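PDB 4O1R: replicative DNA helicase from Nostoc punctiforme, which carries the intein described here, a domain that probably excises itself by protein splicing and joins the flanking sequences with a peptide bond. Local coordinates for residues Gly83-Asp88 against Pro92-Ala97; Leu59-Thr64 against Lys69-Gly74; Ala32-Asn37 against Leu43-Val48. All coordinates share one frame; numbering follows the deposited sequence.

Contact 1: Gly83-Asp88 against Pro92-Ala97; sequences GWKRLD and PKEHLA. Unlike the reference sequence in segment 92-97: Ala97 (reference Cys). With NA (sodium ion), chain B.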
ATOM      1  N   GLY A  83       7.462  -8.622  10.781  1.00 14.67           N
ATOM      2  CA  GLY A  83       6.950  -7.302  11.143  1.00 14.11           C
ATOM      3  C   GLY A  83       6.989  -6.297  10.012  1.00 13.27           C
ATOM      4  O   GLY A  83       7.464  -6.564   8.897  1.00 12.55           O
ATOM      5  N   TRP A  84       6.474  -5.108  10.295  1.00 12.89           N
ATOM      6  CA  TRP A  84       6.480  -4.029   9.303  1.00 12.61           C
ATOM      7  C   TRP A  84       7.901  -3.506   9.112  1.00 12.35           C
ATOM      8  O   TRP A  84       8.645  -3.329  10.086  1.00 13.50           O
ATOM      9  CB  TRP A  84       5.568  -2.887   9.768  1.00 12.99           C
ATOM     10  CG  TRP A  84       4.131  -3.279   9.837  1.00 13.23           C
ATOM     11  CD1 TRP A  84       3.451  -3.712  10.946  1.00 14.91           C
ATOM     12  CD2 TRP A  84       3.192  -3.296   8.758  1.00 13.67           C
ATOM     13  NE1 TRP A  84       2.146  -3.994  10.619  1.00 16.41           N
ATOM     14  CE2 TRP A  84       1.952  -3.737   9.288  1.00 14.36           C
ATOM     15  CE3 TRP A  84       3.269  -2.955   7.397  1.00 14.03           C
ATOM     16  CZ2 TRP A  84       0.798  -3.858   8.501  1.00 16.92           C
ATOM     17  CZ3 TRP A  84       2.113  -3.073   6.613  1.00 15.98           C
ATOM     18  CH2 TRP A  84       0.901  -3.524   7.175  1.00 16.53           C
ATOM     19  N   LYS A  85       8.276  -3.277   7.855  1.00 11.86           N
ATOM     20  CA  LYS A  85       9.614  -2.775   7.513  1.00 12.38           C
ATOM     21  C   LYS A  85       9.520  -1.700   6.442  1.00 11.81           C
ATOM     22  O   LYS A  85       8.702  -1.796   5.513  1.00 12.21           O
ATOM     23  CB  LYS A  85      10.496  -3.903   6.963  1.00 13.31           C
ATOM     24  CG  LYS A  85      10.799  -5.025   7.945  1.00 15.53           C
ATOM     25  CD  LYS A  85      12.009  -5.794   7.493  1.00 17.48           C
ATOM     26  CE  LYS A  85      12.333  -6.895   8.456  1.00 19.83           C
ATOM     27  NZ  LYS A  85      13.431  -7.727   7.901  1.00 20.52           N
ATOM     28  N   ARG A  86      10.354  -0.677   6.584  1.00 11.44           N
ATOM     29  CA  ARG A  86      10.515   0.328   5.536  1.00 11.23           C
ATOM     30  C   ARG A  86      10.971  -0.313   4.237  1.00 10.82           C
ATOM     31  O   ARG A  86      11.776  -1.260   4.244  1.00 11.05           O
ATOM     32  CB  ARG A  86      11.587   1.326   5.952  1.00 11.31           C
ATOM     33  CG  ARG A  86      11.254   2.160   7.177  1.00 12.26           C
ATOM     34  CD  ARG A  86      12.499   2.863   7.698  1.00 12.58           C
ATOM     35  NE  ARG A  86      13.093   3.727   6.669  1.00 13.54           N
ATOM     36  CZ  ARG A  86      13.116   5.057   6.706  1.00 12.61           C
ATOM     37  NH1 ARG A  86      12.545   5.717   7.708  1.00 14.74           N
ATOM     38  NH2 ARG A  86      13.697   5.717   5.705  1.00 13.40           N
ATOM     39  N   LEU A  87      10.491   0.221   3.119  1.00 10.46           N
ATOM     40  CA  LEU A  87      10.951  -0.222   1.813  1.00 10.24           C
ATOM     41  C   LEU A  87      12.485  -0.222   1.737  1.00 10.37           C
ATOM     42  O   LEU A  87      13.091  -1.175   1.214  1.00 11.09           O
ATOM     43  CB  LEU A  87      10.331   0.649   0.700  1.00 10.46           C
ATOM     44  CG  LEU A  87      10.780   0.315  -0.734  1.00 11.00           C
ATOM     45  CD1 LEU A  87       9.681   0.661  -1.737  1.00 12.46           C
ATOM     46  CD2 LEU A  87      12.085   1.033  -1.096  1.00 12.82           C
ATOM     47  N   ASP A  88      13.110   0.825   2.280  1.00 10.35           N
ATOM     48  CA  ASP A  88      14.560   0.930   2.194  1.00 11.17           C
ATOM     49  C   ASP A  88      15.306   0.063   3.213  1.00 11.10           C
ATOM     50  O   ASP A  88      16.534   0.146   3.311  1.00 11.56           O
ATOM     51  CB  ASP A  88      15.016   2.401   2.191  1.00 12.25           C
ATOM     52  CG  ASP A  88      14.695   3.138   3.471  1.00 12.88           C
ATOM     53  OD1 ASP A  88      14.443   2.507   4.517  1.00 12.50           O
ATOM     54  OD2 ASP A  88      14.704   4.393   3.426  1.00 15.82           O
ATOM     55  N   PRO A  92      16.527  -8.342  -1.213  1.00 13.02           N
ATOM     56  CA  PRO A  92      16.103  -9.230  -2.294  1.00 13.33           C
ATOM     57  C   PRO A  92      15.591 -10.546  -1.708  1.00 12.99           C
ATOM     58  O   PRO A  92      16.159 -11.037  -0.729  1.00 12.97           O
ATOM     59  CB  PRO A  92      17.394  -9.454  -3.089  1.00 14.29           C
ATOM     60  CG  PRO A  92      18.212  -8.208  -2.802  1.00 14.25           C
ATOM     61  CD  PRO A  92      17.936  -7.924  -1.346  1.00 13.32           C
ATOM     62  N   LYS A  93      14.522 -11.088  -2.293  1.00 13.16           N
ATOM     63  CA  LYS A  93      13.908 -12.366  -1.875  1.00 13.71           C
ATOM     64  C   LYS A  93      13.116 -12.294  -0.581  1.00 12.88           C
ATOM     65  O   LYS A  93      12.494 -13.273  -0.196  1.00 14.09           O
ATOM     66  CB  LYS A  93      14.928 -13.510  -1.804  1.00 14.12           C
ATOM     67  CG  LYS A  93      15.625 -13.725  -3.150  1.00 16.55           C
ATOM     68  CD  LYS A  93      16.521 -14.924  -3.148  1.00 20.10           C
ATOM     69  CE  LYS A  93      17.685 -14.667  -2.258  1.00 22.06           C
ATOM     70  NZ  LYS A  93      18.598 -15.820  -2.214  1.00 24.21           N
ATOM     71  N   GLU A  94      13.112 -11.141   0.080  1.00 11.88           N
ATOM     72  CA  GLU A  94      12.272 -10.993   1.264  1.00 12.05           C
ATOM     73  C   GLU A  94      10.797 -11.060   0.850  1.00 11.82           C
ATOM     74  O   GLU A  94      10.433 -10.624  -0.242  1.00 12.37           O
ATOM     75  CB  GLU A  94      12.604  -9.686   1.977  1.00 11.91           C
ATOM     76  CG  GLU A  94      12.036  -9.591   3.376  1.00 12.82           C
ATOM     77  CD  GLU A  94      12.839  -8.673   4.258  1.00 13.91           C
ATOM     78  OE1 GLU A  94      13.812  -8.043   3.783  1.00 15.88           O
ATOM     79  OE2 GLU A  94      12.520  -8.610   5.457  1.00 17.52           O
ATOM     80  N   HIS A  95       9.944 -11.610   1.714  1.00 11.38           N
ATOM     81  CA  HIS A  95       8.532 -11.772   1.377  1.00 11.50           C
ATOM     82  C   HIS A  95       7.655 -10.711   2.036  1.00 11.83           C
ATOM     83  O   HIS A  95       7.929 -10.278   3.161  1.00 12.38           O
ATOM     84  CB  HIS A  95       8.057 -13.163   1.800  1.00 11.81           C
ATOM     85  CG  HIS A  95       8.620 -14.288   0.980  1.00 12.29           C
ATOM     86  ND1 HIS A  95       9.963 -14.610   0.940  1.00 15.26           N
ATOM     87  CD2 HIS A  95       7.992 -15.200   0.201  1.00 13.62           C
ATOM     88  CE1 HIS A  95      10.137 -15.663   0.153  1.00 14.34           C
ATOM     89  NE2 HIS A  95       8.957 -16.039  -0.301  1.00 14.92           N
ATOM     90  N   LEU A  96       6.595 -10.319   1.327  1.00 11.67           N
ATOM     91  CA  LEU A  96       5.631  -9.322   1.800  1.00 12.45           C
ATOM     92  C   LEU A  96       4.224  -9.887   1.765  1.00 12.54           C
ATOM     93  O   LEU A  96       3.903 -10.734   0.918  1.00 12.78           O
ATOM     94  CB  LEU A  96       5.638  -8.082   0.906  1.00 14.32           C
ATOM     95  CG  LEU A  96       6.941  -7.339   0.707  1.00 15.18           C
ATOM     96  CD1 LEU A  96       6.644  -6.146  -0.184  1.00 16.72           C
ATOM     97  CD2 LEU A  96       7.472  -6.911   2.064  1.00 16.54           C
ATOM     98  N   ALA A  97       3.379  -9.389   2.671  1.00 12.49           N
ATOM     99  CA  ALA A  97       1.977  -9.784   2.704  1.00 12.81           C
ATOM    100  C   ALA A  97       1.186  -9.088   1.618  1.00 13.13           C
ATOM    101  O   ALA A  97       1.220  -7.851   1.493  1.00 13.79           O
ATOM    102  CB  ALA A  97       1.372  -9.449   4.054  1.00 13.64           C
TER
HETATM  103 NA    NA B 201      16.855 -11.305   1.465  1.00 14.54          NA
HETATM  104  O   HOH W   1      15.073  -6.802   5.720  1.00 21.04           O
HETATM  105  O   HOH W   2      15.250 -11.980   3.121  1.00 26.29           O
HETATM  106  O   HOH W   3      17.512 -13.583   1.242  1.00 22.70           O
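Lys85 and Glu94 join strand 83-86 to the loop residue just before strand 95-99 through a single surface salt bridge in the Hint fold characteristic of inteins. NZ of Lys85 lies 2.8 Å from OE2 of Glu94 and donates to the syn lone pair of that oxygen, the one on the side of OE1. Both chains are extended beyond CG and cross at about a right angle, the end of the lysine chain, CD to NZ, passing by OE2. In Glu94, CG stands anti to the backbone N (chi1 -166°), which sends the carboxylate out toward strand 83-86. A water closes the arrangement into a small ring: it accepts from Lys85 NZ at 2.9 Å and donates to Glu94 OE1 at 2.6 Å. OE1 also accepts a hydrogen bond from the backbone N of Thr91, so both carboxylate oxygens are engaged and the group is likely to have little freedom to rotate.

A second ion pair lies within 83-88. Arg86 grips Asp88 side-on, NE to OD1 and NH2 to OD2, each at 2.8 Å, with both oxygens close to the guanidinium plane. This fork bridges the strand end and the short 3-10 segment that follows it.

Packing around the salt bridge comes from neighbouring residues. Leu90, in the intervening loop, meets the side chains of both Lys85 and Leu96, while Thr80 of the adjoining strand touches both Lys85 and Glu94. Strands 83-86 and 95-99 belong to different sheets, and the salt bridge links the first to the approach to the second, with no backbone pairing between the two segments.

In the loop itself, a sodium ion is bound by OG1 of Thr91, two waters and the carbonyl O of Pro92, this last at 2.3 Å.

Contact 2: Leu59-Thr64 against Lys69-Gly74; sequences LFTLTT and KIRATG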
ATOM      1  N   LEU A  59      10.980   8.090  -5.200  1.00 11.67           N
ATOM      2  CA  LEU A  59      10.199   6.863  -5.274  1.00 11.78           C
ATOM      3  C   LEU A  59      11.064   5.681  -5.647  1.00 11.53           C
ATOM      4  O   LEU A  59      12.012   5.821  -6.437  1.00 12.07           O
ATOM      5  CB  LEU A  59       9.088   6.995  -6.324  1.00 12.67           C
ATOM      6  CG  LEU A  59       7.886   7.843  -5.915  1.00 13.11           C
ATOM      7  CD1 LEU A  59       6.986   8.102  -7.104  1.00 16.17           C
ATOM      8  CD2 LEU A  59       7.117   7.184  -4.768  1.00 13.49           C
ATOM      9  N   PHE A  60      10.675   4.520  -5.117  1.00 10.98           N
ATOM     10  CA  PHE A  60      11.274   3.238  -5.491  1.00 10.85           C
ATOM     11  C   PHE A  60      10.179   2.334  -6.019  1.00 10.90           C
ATOM     12  O   PHE A  60       9.100   2.274  -5.436  1.00 11.69           O
ATOM     13  CB  PHE A  60      11.930   2.584  -4.270  1.00 11.81           C
ATOM     14  CG  PHE A  60      13.112   3.348  -3.749  1.00 13.01           C
ATOM     15  CD1 PHE A  60      12.923   4.471  -2.936  1.00 14.61           C
ATOM     16  CD2 PHE A  60      14.406   2.978  -4.097  1.00 14.74           C
ATOM     17  CE1 PHE A  60      14.009   5.217  -2.473  1.00 17.19           C
ATOM     18  CE2 PHE A  60      15.501   3.721  -3.637  1.00 17.02           C
ATOM     19  CZ  PHE A  60      15.293   4.829  -2.827  1.00 17.89           C
ATOM     20  N   THR A  61      10.467   1.635  -7.115  1.00 11.04           N
ATOM     21  CA  THR A  61       9.550   0.633  -7.666  1.00 11.37           C
ATOM     22  C   THR A  61       9.893  -0.722  -7.081  1.00 11.05           C
ATOM     23  O   THR A  61      11.030  -1.203  -7.215  1.00 11.40           O
ATOM     24  CB  THR A  61       9.656   0.579  -9.182  1.00 12.33           C
ATOM     25  OG1 THR A  61       9.426   1.893  -9.694  1.00 14.16           O
ATOM     26  CG2 THR A  61       8.613  -0.360  -9.776  1.00 13.43           C
ATOM     27  N   LEU A  62       8.915  -1.320  -6.417  1.00 10.73           N
ATOM     28  CA  LEU A  62       9.061  -2.645  -5.838  1.00 11.03           C
ATOM     29  C   LEU A  62       8.200  -3.607  -6.641  1.00 11.21           C
ATOM     30  O   LEU A  62       7.035  -3.310  -6.894  1.00 11.82           O
ATOM     31  CB  LEU A  62       8.633  -2.597  -4.374  1.00 12.13           C
ATOM     32  CG  LEU A  62       8.713  -3.903  -3.577  1.00 12.90           C
ATOM     33  CD1 LEU A  62       8.968  -3.590  -2.117  1.00 15.40           C
ATOM     34  CD2 LEU A  62       7.436  -4.718  -3.748  1.00 14.26           C
ATOM     35  N   THR A  63       8.784  -4.733  -7.053  1.00 10.97           N
ATOM     36  CA  THR A  63       8.065  -5.739  -7.840  1.00 11.32           C
ATOM     37  C   THR A  63       8.141  -7.083  -7.143  1.00 11.10           C
ATOM     38  O   THR A  63       9.197  -7.448  -6.614  1.00 11.35           O
ATOM     39  CB  THR A  63       8.666  -5.847  -9.258  1.00 11.89           C
ATOM     40  OG1 THR A  63       8.703  -4.544  -9.850  1.00 12.89           O
ATOM     41  CG2 THR A  63       7.843  -6.766 -10.160  1.00 12.99           C
ATOM     42  N   THR A  64       7.032  -7.819  -7.146  1.00 11.28           N
ATOM     43  CA  THR A  64       6.995  -9.140  -6.527  1.00 12.26           C
ATOM     44  C   THR A  64       7.018 -10.242  -7.589  1.00 12.55           C
ATOM     45  O   THR A  64       6.799  -9.990  -8.780  1.00 13.08           O
ATOM     46  CB  THR A  64       5.756  -9.323  -5.612  1.00 12.43           C
ATOM     47  OG1 THR A  64       4.582  -9.481  -6.425  1.00 13.38           O
ATOM     48  CG2 THR A  64       5.581  -8.137  -4.651  1.00 14.39           C
ATOM     49  N   LYS A  69       3.296  -4.690  -8.407  1.00 12.96           N
ATOM     50  CA  LYS A  69       4.276  -3.615  -8.516  1.00 13.33           C
ATOM     51  C   LYS A  69       3.701  -2.376  -7.863  1.00 12.54           C
ATOM     52  O   LYS A  69       2.509  -2.085  -8.021  1.00 13.01           O
ATOM     53  CB  LYS A  69       4.527  -3.302  -9.994  1.00 15.28           C
ATOM     54  CG  LYS A  69       5.706  -2.393 -10.270  0.53 16.31           C
ATOM     55  CD  LYS A  69       5.780  -2.045 -11.748  0.53 20.35           C
ATOM     56  CE  LYS A  69       6.267  -3.203 -12.592  0.53 22.33           C
ATOM     57  NZ  LYS A  69       6.471  -2.777 -14.003  0.53 24.42           N
ATOM     58  N   ILE A  70       4.541  -1.642  -7.143  1.00 11.71           N
ATOM     59  CA  ILE A  70       4.117  -0.398  -6.522  1.00 12.24           C
ATOM     60  C   ILE A  70       5.297   0.546  -6.464  1.00 11.64           C
ATOM     61  O   ILE A  70       6.447   0.105  -6.418  1.00 11.60           O
ATOM     62  CB  ILE A  70       3.511  -0.664  -5.117  1.00 12.30           C
ATOM     63  CG1 ILE A  70       2.737   0.551  -4.574  1.00 14.47           C
ATOM     64  CG2 ILE A  70       4.592  -1.166  -4.144  1.00 13.22           C
ATOM     65  CD1 ILE A  70       1.949   0.219  -3.305  1.00 16.26           C
ATOM     66  N   ARG A  71       5.004   1.843  -6.468  1.00 11.41           N
ATOM     67  CA  ARG A  71       6.038   2.874  -6.339  1.00 11.46           C
ATOM     68  C   ARG A  71       5.790   3.645  -5.062  1.00 10.82           C
ATOM     69  O   ARG A  71       4.745   4.276  -4.904  1.00 11.37           O
ATOM     70  CB  ARG A  71       6.066   3.796  -7.565  1.00 12.18           C
ATOM     71  CG  ARG A  71       6.502   2.996  -8.796  0.58 13.53           C
ATOM     72  CD  ARG A  71       6.427   3.771 -10.075  0.58 16.10           C
ATOM     73  NE  ARG A  71       7.457   4.792 -10.123  0.58 16.71           N
ATOM     74  CZ  ARG A  71       7.232   6.068 -10.406  0.58 17.15           C
ATOM     75  NH1 ARG A  71       5.997   6.479 -10.676  0.58 17.32           N
ATOM     76  NH2 ARG A  71       8.247   6.922 -10.432  0.58 18.40           N
ATOM     77  N   ALA A  72       6.754   3.564  -4.141  1.00 10.37           N
ATOM     78  CA  ALA A  72       6.600   4.096  -2.798  1.00 10.48           C
ATOM     79  C   ALA A  72       7.859   4.796  -2.329  1.00 10.62           C
ATOM     80  O   ALA A  72       8.956   4.541  -2.826  1.00 10.81           O
ATOM     81  CB  ALA A  72       6.230   2.973  -1.812  1.00 11.70           C
ATOM     82  N   THR A  73       7.699   5.680  -1.357  1.00 10.09           N
ATOM     83  CA  THR A  73       8.874   6.303  -0.749  1.00 10.02           C
ATOM     84  C   THR A  73       9.681   5.277   0.054  1.00 10.11           C
ATOM     85  O   THR A  73       9.165   4.227   0.449  1.00 10.57           O
ATOM     86  CB  THR A  73       8.480   7.477   0.140  1.00 10.27           C
ATOM     87  OG1 THR A  73       7.602   7.010   1.171  1.00 10.42           O
ATOM     88  CG2 THR A  73       7.779   8.575  -0.658  1.00 11.41           C
ATOM     89  N   GLY A  74      10.946   5.598   0.306  1.00 10.39           N
ATOM     90  CA  GLY A  74      11.841   4.679   0.990  1.00 11.02           C
ATOM     91  C   GLY A  74      11.389   4.349   2.399  1.00 11.00           C
ATOM     92  O   GLY A  74      11.682   3.270   2.909  1.00 11.81           O
TER
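Leu59 opens the pairing in a beta hairpin, strands 57-64 and 69-72, that forms part of the large curled sheet of the Hint fold. Its two methyl branches divide the work: CD2 rests 3.5 Å from the carbonyl C of Ala72, while CD1 lies over one face of the Arg71 guanidinium, 3.7 Å from NH2. In the Arg71 conformer described, one of two modelled, a bend at chi3 (71°) brings that face beside the leucine methyl, near the rim of the group. Its nitrogens are held from strand 106-126, NH1 by a salt bridge to Glu120 and NH2 by the carbonyl of Ser117.

Phe60 and Ala72 form a hydrogen-bonded pair, with Phe60 N to Ala72 O at 2.9 Å and Ala72 N to Phe60 O at 3.0 Å. The same Ala72 oxygen sits at the edge of the Phe60 ring, which then leans obliquely on the backbone of Gly74.

Thr61 stands opposite Arg71 in a non-hydrogen-bonded pair. Its OG1 is 3.3 Å from Arg71 CG and lies at the guanidinium edge, but its hydrogen-bonding partner is OG of Ser117. CG2, anti to the backbone N, points the other way along the strand and touches Lys69 CG at 3.6 Å, a diagonal contact past the Ile70 position.

Leu62 pairs with Ile70 on the face shared with Phe60 and Ala72. Leu62 N reaches Ile70 O at 2.8 Å with an angle of 170° at the hydrogen, and Ile70 N returns a bond to Leu62 O. Between these side chains, CB of Leu62 meets CG2 of Ile70, whose end continues toward Ile138 and Val140.

Thr63 completes the ladder beside Lys69, also modelled in two conformers: in the one described, the side chains run alongside each other, with Thr63 OG1 3.7 Å from Lys69 CG.

Contact 3: Ala32-Asn37 against Leu43-Val48; sequences AVWALN and LEKAIV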
ATOM      1  N   ALA A  32     -14.751   3.784   2.234  1.00 17.07           N
ATOM      2  CA  ALA A  32     -14.081   2.535   2.598  1.00 16.60           C
ATOM      3  C   ALA A  32     -13.189   1.962   1.510  1.00 16.21           C
ATOM      4  O   ALA A  32     -13.535   1.970   0.314  1.00 16.42           O
ATOM      5  CB  ALA A  32     -15.095   1.500   3.033  1.00 18.05           C
ATOM      6  N   VAL A  33     -12.035   1.470   1.958  1.00 15.83           N
ATOM      7  CA  VAL A  33     -11.085   0.722   1.137  1.00 16.12           C
ATOM      8  C   VAL A  33     -10.815  -0.615   1.837  1.00 16.09           C
ATOM      9  O   VAL A  33     -11.371  -0.879   2.907  1.00 16.80           O
ATOM     10  CB  VAL A  33      -9.780   1.528   0.889  1.00 16.22           C
ATOM     11  CG1 VAL A  33     -10.112   2.871   0.233  1.00 16.94           C
ATOM     12  CG2 VAL A  33      -9.009   1.753   2.188  1.00 16.93           C
ATOM     13  N   TRP A  34      -9.979  -1.460   1.240  1.00 16.93           N
ATOM     14  CA  TRP A  34      -9.580  -2.703   1.903  1.00 17.16           C
ATOM     15  C   TRP A  34      -8.326  -2.504   2.737  1.00 16.24           C
ATOM     16  O   TRP A  34      -7.424  -1.766   2.346  1.00 16.10           O
ATOM     17  CB  TRP A  34      -9.365  -3.832   0.894  1.00 18.42           C
ATOM     18  CG  TRP A  34     -10.640  -4.264   0.281  1.00 21.02           C
ATOM     19  CD1 TRP A  34     -11.088  -3.966  -0.974  1.00 23.87           C
ATOM     20  CD2 TRP A  34     -11.671  -5.029   0.910  1.00 22.83           C
ATOM     21  NE1 TRP A  34     -12.328  -4.524  -1.176  1.00 25.94           N
ATOM     22  CE2 TRP A  34     -12.714  -5.175  -0.033  1.00 24.36           C
ATOM     23  CE3 TRP A  34     -11.816  -5.615   2.176  1.00 23.67           C
ATOM     24  CZ2 TRP A  34     -13.884  -5.881   0.252  1.00 25.75           C
ATOM     25  CZ3 TRP A  34     -12.987  -6.317   2.457  1.00 25.45           C
ATOM     26  CH2 TRP A  34     -14.000  -6.446   1.496  1.00 26.15           C
ATOM     27  N   ALA A  35      -8.289  -3.169   3.885  1.00 16.01           N
ATOM     28  CA  ALA A  35      -7.139  -3.119   4.789  1.00 16.56           C
ATOM     29  C   ALA A  35      -6.981  -4.444   5.500  1.00 17.14           C
ATOM     30  O   ALA A  35      -7.909  -5.247   5.580  1.00 18.55           O
ATOM     31  CB  ALA A  35      -7.308  -2.001   5.809  1.00 17.07           C
ATOM     32  N   LEU A  36      -5.798  -4.662   6.045  1.00 17.05           N
ATOM     33  CA  LEU A  36      -5.533  -5.886   6.769  1.00 17.20           C
ATOM     34  C   LEU A  36      -5.841  -5.729   8.254  1.00 17.99           C
ATOM     35  O   LEU A  36      -5.368  -4.793   8.898  1.00 18.55           O
ATOM     36  CB  LEU A  36      -4.061  -6.263   6.587  1.00 16.97           C
ATOM     37  CG  LEU A  36      -3.589  -7.510   7.346  1.00 17.33           C
ATOM     38  CD1 LEU A  36      -4.180  -8.782   6.773  1.00 19.43           C
ATOM     39  CD2 LEU A  36      -2.073  -7.558   7.317  1.00 18.82           C
ATOM     40  N   ASN A  37      -6.645  -6.643   8.784  1.00 19.60           N
ATOM     41  CA  ASN A  37      -6.738  -6.808  10.231  1.00 21.30           C
ATOM     42  C   ASN A  37      -5.625  -7.769  10.652  1.00 22.64           C
ATOM     43  O   ASN A  37      -5.682  -8.949  10.349  1.00 22.38           O
ATOM     44  CB  ASN A  37      -8.122  -7.336  10.633  1.00 21.56           C
ATOM     45  CG  ASN A  37      -8.265  -7.523  12.125  1.00 23.97           C
ATOM     46  OD1 ASN A  37      -7.277  -7.687  12.842  1.00 27.12           O
ATOM     47  ND2 ASN A  37      -9.504  -7.498  12.605  1.00 25.91           N
ATOM     48  N   LEU A  43      -8.476  -9.580   5.349  1.00 23.04           N
ATOM     49  CA  LEU A  43      -8.852  -8.272   4.824  1.00 22.58           C
ATOM     50  C   LEU A  43     -10.222  -7.840   5.349  1.00 21.69           C
ATOM     51  O   LEU A  43     -11.135  -8.661   5.497  1.00 22.33           O
ATOM     52  CB  LEU A  43      -8.877  -8.278   3.295  1.00 23.43           C
ATOM     53  CG  LEU A  43      -7.592  -8.422   2.485  1.00 25.66           C
ATOM     54  CD1 LEU A  43      -7.936  -8.124   1.035  1.00 27.54           C
ATOM     55  CD2 LEU A  43      -6.497  -7.474   2.967  1.00 26.09           C
ATOM     56  N   GLU A  44     -10.342  -6.545   5.634  1.00 20.43           N
ATOM     57  CA  GLU A  44     -11.577  -5.940   6.139  1.00 20.57           C
ATOM     58  C   GLU A  44     -11.790  -4.593   5.485  1.00 20.05           C
ATOM     59  O   GLU A  44     -10.841  -3.953   5.038  1.00 19.42           O
ATOM     60  CB  GLU A  44     -11.504  -5.708   7.653  1.00 21.33           C
ATOM     61  CG  GLU A  44     -11.547  -6.941   8.527  1.00 23.70           C
ATOM     62  CD  GLU A  44     -11.530  -6.595  10.007  1.00 25.42           C
ATOM     63  OE1 GLU A  44     -11.520  -5.391  10.358  1.00 26.94           O
ATOM     64  OE2 GLU A  44     -11.527  -7.532  10.824  1.00 28.00           O
ATOM     65  N   LYS A  45     -13.044  -4.168   5.429  1.00 19.93           N
ATOM     66  CA  LYS A  45     -13.391  -2.820   4.990  1.00 20.28           C
ATOM     67  C   LYS A  45     -12.913  -1.815   6.036  1.00 19.69           C
ATOM     68  O   LYS A  45     -13.103  -2.022   7.238  1.00 21.05           O
ATOM     69  CB  LYS A  45     -14.906  -2.703   4.801  1.00 21.55           C
ATOM     70  CG  LYS A  45     -15.487  -3.797   3.919  1.00 24.30           C
ATOM     71  CD  LYS A  45     -17.001  -3.746   3.862  1.00 28.59           C
ATOM     72  CE  LYS A  45     -17.549  -4.911   3.045  1.00 30.35           C
ATOM     73  NZ  LYS A  45     -19.022  -4.788   2.843  1.00 31.90           N
ATOM     74  N   ALA A  46     -12.306  -0.728   5.569  1.00 18.35           N
ATOM     75  CA  ALA A  46     -11.700   0.272   6.444  1.00 18.18           C
ATOM     76  C   ALA A  46     -11.965   1.687   5.945  1.00 17.52           C
ATOM     77  O   ALA A  46     -11.738   1.995   4.776  1.00 17.31           O
ATOM     78  CB  ALA A  46     -10.205   0.032   6.550  1.00 18.61           C
ATOM     79  N   ILE A  47     -12.411   2.554   6.844  1.00 17.12           N
ATOM     80  CA  ILE A  47     -12.719   3.941   6.500  1.00 17.47           C
ATOM     81  C   ILE A  47     -11.464   4.815   6.392  1.00 16.80           C
ATOM     82  O   ILE A  47     -10.569   4.779   7.247  1.00 17.81           O
ATOM     83  CB  ILE A  47     -13.734   4.568   7.499  1.00 18.23           C
ATOM     84  CG1 ILE A  47     -15.069   3.823   7.423  1.00 20.21           C
ATOM     85  CG2 ILE A  47     -13.906   6.084   7.252  1.00 19.93           C
ATOM     86  CD1 ILE A  47     -15.800   3.930   6.095  1.00 24.10           C
ATOM     87  N   VAL A  48     -11.413   5.601   5.327  1.00 15.93           N
ATOM     88  CA  VAL A  48     -10.362   6.577   5.106  1.00 15.58           C
ATOM     89  C   VAL A  48     -10.850   7.941   5.582  1.00 16.49           C
ATOM     90  O   VAL A  48     -11.905   8.406   5.151  1.00 16.81           O
ATOM     91  CB  VAL A  48     -10.005   6.644   3.604  1.00 15.08           C
ATOM     92  CG1 VAL A  48      -9.020   7.771   3.317  1.00 15.71           C
ATOM     93  CG2 VAL A  48      -9.458   5.305   3.125  1.00 15.40           C
TER
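Asn37 and Glu44 meet near the loop end of a strongly twisted beta hairpin, strands 31-37 and 42-55, of the Hint fold. ND2 of Asn37 donates to OE2 of Glu44 at 2.7 Å. The oxygen lies nearly in the amide plane but is approached from well above its own carboxylate plane, the two planes standing 86° apart. CG of Asn37, anti to the backbone N (chi1 -180°), carries the amide to Glu44; CB, fixed by the backbone, also lies against the carboxylate, while OD1 accepts from Ala39 N in the turn. With an alanine in place of Glu44, ND2 of Asn37 would probably be left without its carboxylate mate and the amide less firmly fixed.

Behind this bond the backbone ladder sets the register: Ala35 N to Glu44 O and Val33 N to Ala46 O, both 2.9 Å, each answered by a return bond. On the face of Val33, Ala35 and Ala46, Ala35 CB meets Ala46 CB at 3.6 Å, the small side chains fitting closely, and Val33 CG2 packs on Val48 CG2. Across the other face, Trp34 lies alongside Lys45, and its ring lies obliquely to the Glu44-Lys45 peptide, CZ3 of Trp34 being 3.8 Å from CG of Lys45.

From the N terminus, contact 3 comes first and closes the turn of residues 38-41; contact 2 follows, closing the turn at 65-68, and contact 1 then closes the short loop 89-91. The three stand in series: none nests inside or crosses another. Contacts 2 and 3 are both hairpins that reach the large curled sheet, on opposite sides of the chain's centre and with their own centres about 21 Å apart. Contact 1 instead bridges that sheet and the four-stranded one. It also adjoins contact 2 directly: Asp88 N probably donates to Gly74 O at 2.9 Å, and Leu87 CD2 packs 3.5 Å from Phe60 CB.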